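Local coordinates for N-(5'-phosphoribosyl)anthranilate isomerase (PDB 5LHF), which catalyses the isomerisation of N-(5-phosphoribosyl)anthranilate to 1-(2-carboxyphenylamino)-1-deoxy-D-ribulose 5-phosphate, the third step from chorismate to tryptophan, at residues V90-L93 with K94-G98; L121-L124 with I125-E129. All blocks are in the same frame, centred on the assembly; numbering follows the deposited sequence.

In the fold
Both contacts are local. Each lies at the C-terminal part of a different outer helix of the eight-stranded parallel barrel, contact 2 running on into the turn that follows. Contact 1 (90-98) comes first in the chain, on helix 87-97, between strands 78-81 and 100-106. Contact 2 (121-129) follows on helix 114-126, between strands 100-106 and 132-136. The two are thus in consecutive beta-alpha-beta units that share strand 100-106. Their centres are about 18 Å apart, yet they touch. Lys-94 and Asn-91 probably hydrogen-bond to Glu-129, and Val-90 packs on Tyr-128. The turn leaving the second helix is thereby fastened to the side of the first, joining neighbouring units of the TIM barrel.

Contact 1. Residues V90-L93 with K94-G98; sequences VNRL and KDEYG
The edge of the Arg-92 guanidinium meets the Glu-96 carboxylate in a salt bridge, side-on through NE and NH2, with the two planes 38° apart. Arg-92 NE lies 3.0 Å from Glu-96 OE1, which sits in the guanidinium plane. Arg-92 NH2 reaches Glu-96 OE2 at 3.1 Å, on the syn lone pair of that oxygen. Two bonds to two oxygens limit rotation of both groups. Arg-92 also makes a cation-pi contact with Phe-64 of helix 64-74. The Tyr-97 ring is met obliquely by Leu-93, whose CD2 is 4.0 Å from CD1 of the ring. Tyr-97 OH is hydrogen-bonded to Glu-72 OE1. Asn-91 and Lys-94 run alongside each other. The Lys-94 chain bends at chi2 and again at chi3 (55°), which helps bring NZ to 2.9 Å from Asn-91 OD1, above the amide plane rather than on a lone pair. Both polar ends continue to Glu-129, NZ to its backbone O and Asn-91 ND2 to its carboxylate. The backbone O of Leu-93 accepts Tyr-97 N at 2.9 Å and, weakly, Gly-98 N. Gly-98, with positive phi, follows helix 87-97, an outer TIM-barrel helix between strands 78-81 and 100-106 that carries an i to i+4 salt bridge in its last turns.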
loop_
_atom_site.group_PDB
_atom_site.type_symbol
_atom_site.label_atom_id
_atom_site.label_comp_id
_atom_site.label_asym_id
_atom_site.label_seq_id
_atom_site.Cartn_x
_atom_site.Cartn_y
_atom_site.Cartn_z
ATOM N N VAL A 90 17.034 1.077 2.306
ATOM C CA VAL A 90 16.119 0.207 1.571
ATOM C C VAL A 90 16.891 -0.872 0.819
ATOM O O VAL A 90 16.523 -2.052 0.848
ATOM C CB VAL A 90 15.237 1.046 0.622
ATOM C CG1 VAL A 90 14.375 0.139 -0.252
ATOM C CG2 VAL A 90 14.348 1.977 1.416
ATOM N N ASN A 91 17.983 -0.490 0.146
ATOM C CA ASN A 91 18.766 -1.465 -0.607
ATOM C C ASN A 91 19.446 -2.475 0.305
ATOM O O ASN A 91 19.572 -3.651 -0.056
ATOM C CB ASN A 91 19.802 -0.752 -1.471
ATOM C CG ASN A 91 19.223 -0.245 -2.775
ATOM O OD1 ASN A 91 18.023 -0.382 -3.042
ATOM N ND2 ASN A 91 20.073 0.350 -3.597
ATOM N N ARG A 92 19.904 -2.039 1.485
ATOM C CA ARG A 92 20.519 -2.978 2.414
ATOM C C ARG A 92 19.555 -4.095 2.780
ATOM O O ARG A 92 19.960 -5.254 2.916
ATOM C CB ARG A 92 21.017 -2.252 3.677
ATOM C CG ARG A 92 22.281 -1.392 3.489
ATOM C CD ARG A 92 22.939 -1.037 4.840
ATOM N NE ARG A 92 23.224 -2.237 5.619
ATOM C CZ ARG A 92 23.390 -2.267 6.941
ATOM N NH1 ARG A 92 23.300 -1.160 7.672
ATOM N NH2 ARG A 92 23.627 -3.426 7.535
ATOM N N LEU A 93 18.267 -3.769 2.946
ATOM C CA LEU A 93 17.291 -4.793 3.289
ATOM C C LEU A 93 17.121 -5.809 2.167
ATOM O O LEU A 93 17.025 -7.012 2.431
ATOM C CB LEU A 93 15.954 -4.142 3.629
ATOM C CG LEU A 93 15.953 -3.364 4.943
ATOM C CD1 LEU A 93 14.701 -2.511 5.029
ATOM C CD2 LEU A 93 15.993 -4.361 6.117
ATOM N N LYS A 94 17.054 -5.348 0.917
ATOM C CA LYS A 94 16.880 -6.272 -0.202
ATOM C C LYS A 94 18.067 -7.216 -0.340
ATOM O O LYS A 94 17.890 -8.405 -0.623
ATOM C CB LYS A 94 16.665 -5.495 -1.502
ATOM C CG LYS A 94 15.411 -4.633 -1.514
ATOM C CD LYS A 94 15.642 -3.361 -2.324
ATOM C CE LYS A 94 16.115 -3.681 -3.731
ATOM N NZ LYS A 94 16.536 -2.432 -4.424
ATOM N N ASP A 95 19.288 -6.712 -0.147
ATOM C CA ASP A 95 20.460 -7.566 -0.328
ATOM C C ASP A 95 20.694 -8.487 0.861
ATOM O O ASP A 95 21.020 -9.665 0.677
ATOM C CB ASP A 95 21.696 -6.711 -0.588
ATOM C CG ASP A 95 21.587 -5.934 -1.880
ATOM O OD1 ASP A 95 21.112 -6.516 -2.881
ATOM O OD2 ASP A 95 21.966 -4.745 -1.895
ATOM N N GLU A 96 20.528 -7.976 2.080
ATOM C CA GLU A 96 20.863 -8.742 3.267
ATOM C C GLU A 96 19.731 -9.630 3.752
ATOM O O GLU A 96 19.990 -10.610 4.465
ATOM C CB GLU A 96 21.319 -7.790 4.375
ATOM C CG GLU A 96 22.631 -7.089 4.011
ATOM C CD GLU A 96 22.988 -5.973 4.957
ATOM O OE1 GLU A 96 23.554 -4.965 4.485
ATOM O OE2 GLU A 96 22.699 -6.106 6.166
ATOM N N TYR A 97 18.489 -9.339 3.359
ATOM C CA TYR A 97 17.370 -10.176 3.745
ATOM C C TYR A 97 16.545 -10.673 2.567
ATOM O O TYR A 97 15.709 -11.555 2.761
ATOM C CB TYR A 97 16.471 -9.433 4.748
ATOM C CG TYR A 97 17.192 -9.172 6.052
ATOM C CD1 TYR A 97 17.804 -7.951 6.299
ATOM C CD2 TYR A 97 17.307 -10.169 7.012
ATOM C CE1 TYR A 97 18.483 -7.720 7.485
ATOM C CE2 TYR A 97 17.982 -9.949 8.202
ATOM C CZ TYR A 97 18.574 -8.723 8.432
ATOM O OH TYR A 97 19.251 -8.502 9.616
ATOM N N GLY A 98 16.791 -10.185 1.356
ATOM C CA GLY A 98 16.119 -10.729 0.193
ATOM C C GLY A 98 14.642 -10.412 0.165
ATOM O O GLY A 98 13.840 -11.273 -0.205
#

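Contact 2. Residues L121-L124 with I125-E129; sequences LLEL and IGQYE
Leu-121 and Ile-125 cross at an angle, one helical turn apart. Ile-125 CD1 lies 3.8 Å from Leu-121 CG and also touches Leu-121 CD1. CG of Leu-121 points opposite its backbone N (chi1 -173°), while CG1 of Ile-125 lies beside its own (chi1 -65°), and this lays the CD1 end of Ile-125 against the branch point of Leu-121. Both are buried against Phe-105 of strand 100-106 and Ile-153 of helix 143-156. An alanine in place of Ile-125 is likely to open a gap beside Leu-121, with Phe-105 and Ile-153 losing part of their packing. On the exposed side, Glu-123 and Gln-127 run side by side in the same direction, their flat ends turned 65° apart. A weak hydrogen bond links their ends, Gln-127 NE2 to Glu-123 OE1 at 3.4 Å. Leu-124 O accepts Gln-127 N at 3.1 Å, from well above the carbonyl plane, and lies at the edge of the Tyr-128 ring, 3.6 Å from Tyr-128 CD2. Tyr-128 OH is hydrogen-bonded to Met-85 O. The i to i+4 bonds of Ile-125 N and Gly-126 N thus give way to an i to i+3 bond at Gln-127. The chain then runs on toward strand 132-136, within a beta-alpha-beta unit of the TIM barrel.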
loop_
_atom_site.group_PDB
_atom_site.type_symbol
_atom_site.label_atom_id
_atom_site.label_comp_id
_atom_site.label_asym_id
_atom_site.label_seq_id
_atom_site.Cartn_x
_atom_site.Cartn_y
_atom_site.Cartn_z
ATOM N N LEU A 121 7.369 15.111 -6.874
ATOM C CA LEU A 121 7.182 13.728 -6.449
ATOM C C LEU A 121 8.021 12.781 -7.295
ATOM O O LEU A 121 8.586 11.816 -6.774
ATOM C CB LEU A 121 5.702 13.347 -6.513
ATOM C CG LEU A 121 5.335 11.974 -5.937
ATOM C CD1 LEU A 121 6.060 11.722 -4.612
ATOM C CD2 LEU A 121 3.816 11.861 -5.769
ATOM N N LEU A 122 8.128 13.054 -8.599
ATOM C CA LEU A 122 8.910 12.188 -9.476
ATOM C C LEU A 122 10.384 12.196 -9.101
ATOM O O LEU A 122 11.061 11.168 -9.221
ATOM C CB LEU A 122 8.732 12.611 -10.937
ATOM C CG LEU A 122 7.461 12.119 -11.622
ATOM C CD1 LEU A 122 7.220 12.861 -12.934
ATOM C CD2 LEU A 122 7.537 10.627 -11.867
ATOM N N GLU A 123 10.908 13.340 -8.661
ATOM C CA GLU A 123 12.327 13.362 -8.322
ATOM C C GLU A 123 12.607 12.560 -7.056
ATOM O O GLU A 123 13.663 11.932 -6.951
ATOM C CB GLU A 123 12.846 14.801 -8.200
ATOM C CG GLU A 123 12.185 15.678 -7.146
ATOM C CD GLU A 123 12.723 15.458 -5.730
ATOM O OE1 GLU A 123 13.892 15.034 -5.581
ATOM O OE2 GLU A 123 11.967 15.708 -4.764
ATOM N N LEU A 124 11.672 12.546 -6.101
ATOM C CA LEU A 124 11.854 11.704 -4.920
ATOM C C LEU A 124 11.767 10.226 -5.289
ATOM O O LEU A 124 12.572 9.415 -4.822
ATOM C CB LEU A 124 10.819 12.061 -3.852
ATOM C CG LEU A 124 10.911 11.281 -2.531
ATOM C CD1 LEU A 124 12.322 11.377 -1.922
ATOM C CD2 LEU A 124 9.839 11.738 -1.537
ATOM N N ILE A 125 10.814 9.871 -6.154
ATOM C CA ILE A 125 10.611 8.474 -6.532
ATOM C C ILE A 125 11.832 7.922 -7.263
ATOM O O ILE A 125 12.242 6.775 -7.038
ATOM C CB ILE A 125 9.327 8.352 -7.373
ATOM C CG1 ILE A 125 8.122 8.726 -6.506
ATOM C CG2 ILE A 125 9.186 6.961 -7.963
ATOM C CD1 ILE A 125 6.789 8.775 -7.260
ATOM N N GLY A 126 12.434 8.724 -8.141
ATOM C CA GLY A 126 13.611 8.277 -8.874
ATOM C C GLY A 126 14.784 7.881 -7.996
ATOM O O GLY A 126 15.663 7.140 -8.449
ATOM N N GLN A 127 14.810 8.345 -6.745
ATOM C CA GLN A 127 15.910 8.031 -5.835
ATOM C C GLN A 127 15.900 6.589 -5.348
ATOM O O GLN A 127 16.918 6.136 -4.806
ATOM C CB GLN A 127 15.871 8.973 -4.633
ATOM C CG GLN A 127 15.791 10.448 -4.996
ATOM C CD GLN A 127 15.845 11.353 -3.775
ATOM O OE1 GLN A 127 16.022 10.884 -2.651
ATOM N NE2 GLN A 127 15.687 12.656 -3.988
ATOM N N TYR A 128 14.795 5.863 -5.522
ATOM C CA TYR A 128 14.643 4.526 -4.970
ATOM C C TYR A 128 14.685 3.473 -6.069
ATOM O O TYR A 128 14.329 3.730 -7.224
ATOM C CB TYR A 128 13.328 4.400 -4.183
ATOM C CG TYR A 128 13.336 5.151 -2.874
ATOM C CD1 TYR A 128 13.643 4.502 -1.682
ATOM C CD2 TYR A 128 13.063 6.512 -2.826
ATOM C CE1 TYR A 128 13.665 5.186 -0.477
ATOM C CE2 TYR A 128 13.087 7.207 -1.622
ATOM C CZ TYR A 128 13.391 6.534 -0.450
ATOM O OH TYR A 128 13.412 7.197 0.753
ATOM N N GLU A 129 15.122 2.278 -5.687
ATOM C CA GLU A 129 15.040 1.085 -6.523
ATOM C C GLU A 129 14.141 0.100 -5.786
ATOM O O GLU A 129 14.591 -0.585 -4.862
ATOM C CB GLU A 129 16.423 0.491 -6.790
ATOM C CG GLU A 129 17.470 1.495 -7.265
ATOM C CD GLU A 129 18.876 1.105 -6.873
ATOM O OE1 GLU A 129 19.450 1.768 -5.984
ATOM O OE2 GLU A 129 19.411 0.134 -7.447
#